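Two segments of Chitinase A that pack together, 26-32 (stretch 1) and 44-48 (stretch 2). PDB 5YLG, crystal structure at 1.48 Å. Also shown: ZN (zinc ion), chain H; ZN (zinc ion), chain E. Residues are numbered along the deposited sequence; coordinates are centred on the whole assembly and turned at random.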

ATOM      1  N   ASP A  26       9.409   2.665   2.602  1.00  8.46           N
ATOM      2  CA  ASP A  26       8.741   3.470   3.582  1.00  8.86           C
ATOM      3  C   ASP A  26       7.305   2.959   3.749  1.00  9.28           C
ATOM      4  O   ASP A  26       6.790   2.809   4.866  1.00  8.49           O
ATOM      5  CB  ASP A  26       8.822   4.877   3.188  1.00 10.94           C
ATOM      6  CG  ASP A  26      10.191   5.509   3.523  1.00 10.03           C
ATOM      7  OD1 ASP A  26      11.033   4.840   4.111  1.00 11.74           O
ATOM      8  OD2 ASP A  26      10.461   6.612   3.088  1.00 11.53           O
ATOM      9  N   PHE A  27       6.631   2.721   2.641  1.00  8.62           N
ATOM     10  CA  PHE A  27       5.289   2.182   2.697  1.00  8.89           C
ATOM     11  C   PHE A  27       5.227   0.914   3.493  1.00  8.00           C
ATOM     12  O   PHE A  27       4.356   0.714   4.330  1.00  9.21           O
ATOM     13  CB  PHE A  27       4.808   1.884   1.259  1.00  9.58           C
ATOM     14  CG  PHE A  27       3.461   1.266   1.163  1.00 10.70           C
ATOM     15  CD1 PHE A  27       2.297   2.001   1.167  1.00 11.12           C
ATOM     16  CD2 PHE A  27       3.391  -0.109   1.005  1.00 12.77           C
ATOM     17  CE1 PHE A  27       1.086   1.351   1.060  1.00 11.79           C
ATOM     18  CE2 PHE A  27       2.185  -0.747   0.934  1.00 12.96           C
ATOM     19  CZ  PHE A  27       1.034   0.034   0.939  1.00 11.00           C
ATOM     20  N   GLU A  28       6.149   0.004   3.278  1.00  9.06           N
ATOM     21  CA  GLU A  28       6.147  -1.182   4.036  1.00  9.34           C
ATOM     22  C   GLU A  28       6.326  -0.948   5.540  1.00  9.90           C
ATOM     23  O   GLU A  28       5.682  -1.586   6.363  1.00 10.48           O
ATOM     24  CB  GLU A  28       7.226  -2.116   3.526  1.00  9.50           C
ATOM     25  CG  GLU A  28       7.000  -2.708   2.151  1.00 10.24           C
ATOM     26  CD  GLU A  28       8.190  -3.461   1.531  1.00 11.74           C
ATOM     27  OE1 GLU A  28       9.321  -3.430   2.073  1.00  8.22           O
ATOM     28  OE2 GLU A  28       7.932  -4.044   0.478  1.00 12.45           O
ATOM     29  N   SER A  29       7.169   0.031   5.887  1.00 11.45           N
ATOM     30  CA  SER A  29       7.435   0.348   7.289  1.00 12.17           C
ATOM     31  C   SER A  29       6.190   0.866   7.981  1.00 12.15           C
ATOM     32  O   SER A  29       6.075   0.760   9.232  1.00 13.59           O
ATOM     33  CB  SER A  29       8.631   1.319   7.391  1.00 13.67           C
ATOM     34  OG  SER A  29       8.199   2.584   7.292  1.00 14.31           O
ATOM     35  N   TRP A  30       5.243   1.392   7.252  1.00 11.12           N
ATOM     36  CA  TRP A  30       3.990   1.886   7.798  1.00 12.09           C
ATOM     37  C   TRP A  30       2.871   0.853   7.752  1.00 12.07           C
ATOM     38  O   TRP A  30       1.756   1.091   8.207  1.00 13.59           O
ATOM     39  CB  TRP A  30       3.496   3.095   7.008  1.00 13.31           C
ATOM     40  CG  TRP A  30       4.504   4.178   6.865  1.00 12.66           C
ATOM     41  CD1 TRP A  30       5.544   4.439   7.740  1.00 13.32           C
ATOM     42  CD2 TRP A  30       4.629   5.117   5.821  1.00 12.09           C
ATOM     43  NE1 TRP A  30       6.281   5.472   7.295  1.00 14.03           N
ATOM     44  CE2 TRP A  30       5.783   5.911   6.102  1.00 13.59           C
ATOM     45  CE3 TRP A  30       3.929   5.349   4.655  1.00 13.96           C
ATOM     46  CZ2 TRP A  30       6.218   6.917   5.257  1.00 14.85           C
ATOM     47  CZ3 TRP A  30       4.397   6.335   3.796  1.00 16.06           C
ATOM     48  CH2 TRP A  30       5.487   7.117   4.107  1.00 16.28           C
ATOM     49  N   ASN A  31       3.128  -0.380   7.262  1.00 10.33           N
ATOM     50  CA  ASN A  31       2.167  -1.386   6.991  1.00 11.73           C
ATOM     51  C   ASN A  31       2.477  -2.783   7.507  1.00 17.96           C
ATOM     52  O   ASN A  31       2.158  -3.766   6.882  1.00 22.18           O
ATOM     53  CB  ASN A  31       1.807  -1.356   5.473  1.00 10.12           C
ATOM     54  CG  ASN A  31       0.983  -0.182   5.092  1.00 10.13           C
ATOM     55  OD1 ASN A  31      -0.242  -0.185   5.440  1.00 11.20           O
ATOM     56  ND2 ASN A  31       1.548   0.808   4.459  1.00  9.30           N
ATOM     57  N   ALA A  32       3.036  -2.865   8.707  1.00 16.82           N
ATOM     58  CA  ALA A  32       3.154  -4.062   9.536  1.00 21.43           C
ATOM     59  C   ALA A  32       3.177  -5.413   8.796  1.00 18.72           C
ATOM     60  O   ALA A  32       2.269  -6.289   8.895  1.00 20.91           O
ATOM     61  CB  ALA A  32       2.087  -3.971  10.661  1.00 22.70           C
ATOM     62  N   VAL A  44      -7.207  -2.200   3.778  1.00  9.01           N
ATOM     63  CA  VAL A  44      -6.887  -0.858   4.080  1.00 10.07           C
ATOM     64  C   VAL A  44      -5.385  -0.755   4.402  1.00 10.53           C
ATOM     65  O   VAL A  44      -4.853  -1.544   5.195  1.00 12.44           O
ATOM     66  CB  VAL A  44      -7.664  -0.350   5.288  1.00 10.89           C
ATOM     67  CG1 VAL A  44      -7.236   0.999   5.715  1.00 12.34           C
ATOM     68  CG2 VAL A  44      -9.155  -0.400   4.897  1.00 11.24           C
ATOM     69  N   VAL A  45      -4.719   0.192   3.747  1.00  9.50           N
ATOM     70  CA  VAL A  45      -3.276   0.433   3.967  1.00 10.67           C
ATOM     71  C   VAL A  45      -3.009   1.834   4.368  1.00 11.27           C
ATOM     72  O   VAL A  45      -3.830   2.729   4.150  1.00 11.80           O
ATOM     73  CB  VAL A  45      -2.500   0.035   2.681  1.00 10.58           C
ATOM     74  CG1 VAL A  45      -2.739  -1.380   2.334  1.00 11.49           C
ATOM     75  CG2 VAL A  45      -2.838   0.963   1.518  1.00 11.97           C
ATOM     76  N   CYS A  46      -1.872   2.093   4.950  1.00 10.92           N
ATOM     77  CA  CYS A  46      -1.379   3.411   5.243  1.00 12.08           C
ATOM     78  C   CYS A  46      -0.516   3.960   4.193  1.00 13.28           C
ATOM     79  O   CYS A  46       0.435   3.296   3.739  1.00 12.61           O
ATOM     80  CB  CYS A  46      -0.576   3.333   6.517  1.00 15.44           C
ATOM     81  SG  CYS A  46      -1.531   2.935   8.007  1.00 22.27           S
ATOM     82  N   VAL A  47      -0.800   5.207   3.791  1.00 14.43           N
ATOM     83  CA  VAL A  47      -0.024   5.852   2.781  1.00 14.07           C
ATOM     84  C   VAL A  47       0.755   7.138   3.314  1.00 14.68           C
ATOM     85  O   VAL A  47       1.311   7.835   2.521  1.00 20.85           O
ATOM     86  CB  VAL A  47      -0.819   6.126   1.496  1.00 15.70           C
ATOM     87  CG1 VAL A  47      -1.365   4.911   0.842  1.00 17.03           C
ATOM     88  CG2 VAL A  47      -2.025   7.053   1.755  1.00 16.86           C
ATOM     89  N   SER A  48       0.803   7.291   4.609  1.00 19.70           N
ATOM     90  CA  SER A  48       1.702   8.286   5.242  1.00 21.34           C
ATOM     91  C   SER A  48       1.834   7.829   6.646  1.00 23.67           C
ATOM     92  O   SER A  48       1.375   6.750   7.033  1.00 27.81           O
ATOM     93  CB  SER A  48       1.057   9.727   5.191  1.00 25.89           C
ATOM     94  OG  SER A  48       0.012   9.840   6.148  1.00 29.12           O
TER
HETATM   95 ZN    ZN H 104      10.339  -4.413   0.887  1.00 10.63          ZN
HETATM   96 ZN    ZN E 101      12.139   7.441   3.179  1.00 10.81          ZN

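A single side-chain amide, that of N31, supplies both hydrogen bonds between the two stretches by closing a ring with the backbone of C46. The amide nitrogen of C46 donates to N31 OD1 (N to OD1, 2.8 Å, 172° at the hydrogen), while N31 ND2 donates to C46 O (2.8 Å, 166°). The carboxamide thus offers an acceptor and a donor side by side, matching the N-H and C=O of one residue, much as a neighbouring strand would. The second hydrogen of N31 ND2 is also used: ND2 donates to F27 O at 2.8 Å, within the same stretch, so the amide ties the last turn of the helix to the end of the strand.

Stretch 1 enters as the end of a helix, where W30 N donates to F27 O (3.1 Å) and N31 N to E28 O (3.0 Å). Stretch 2 is a strand from V44 to C46, after which the chain leaves the strand at V47. The CA atoms of W30 and C46 lie 6.1 Å apart, and those of F27 and V47 6.5 Å.

Apolar contacts flank the polar ring. F27, with chi1 in the t well, leaves its backbone sideways to the strand, but its ring reaches across: CZ comes within 3.9 Å of V45 CB, and V47 CG1 lies at the ring edge, 4.3 Å from F27 CE1. The CA-to-CB bond of W30 points toward stretch 2, and its CB packs against C46 CB (4.1 Å). Farther out, its indole reaches the end of stretch 2, with S48 CA over one face, 3.6 Å from W30 CZ3; this contact uses the backbone of S48, whose CA-to-CB bond points away.

D26 and E28 take no part in the packing. Their carboxylates bind separate zinc ions, D26 through OD2 (1.9 Å from ZN of chain E) and E28 through OE1 (1.9 Å from ZN of chain H) and, at a longer distance, OE2.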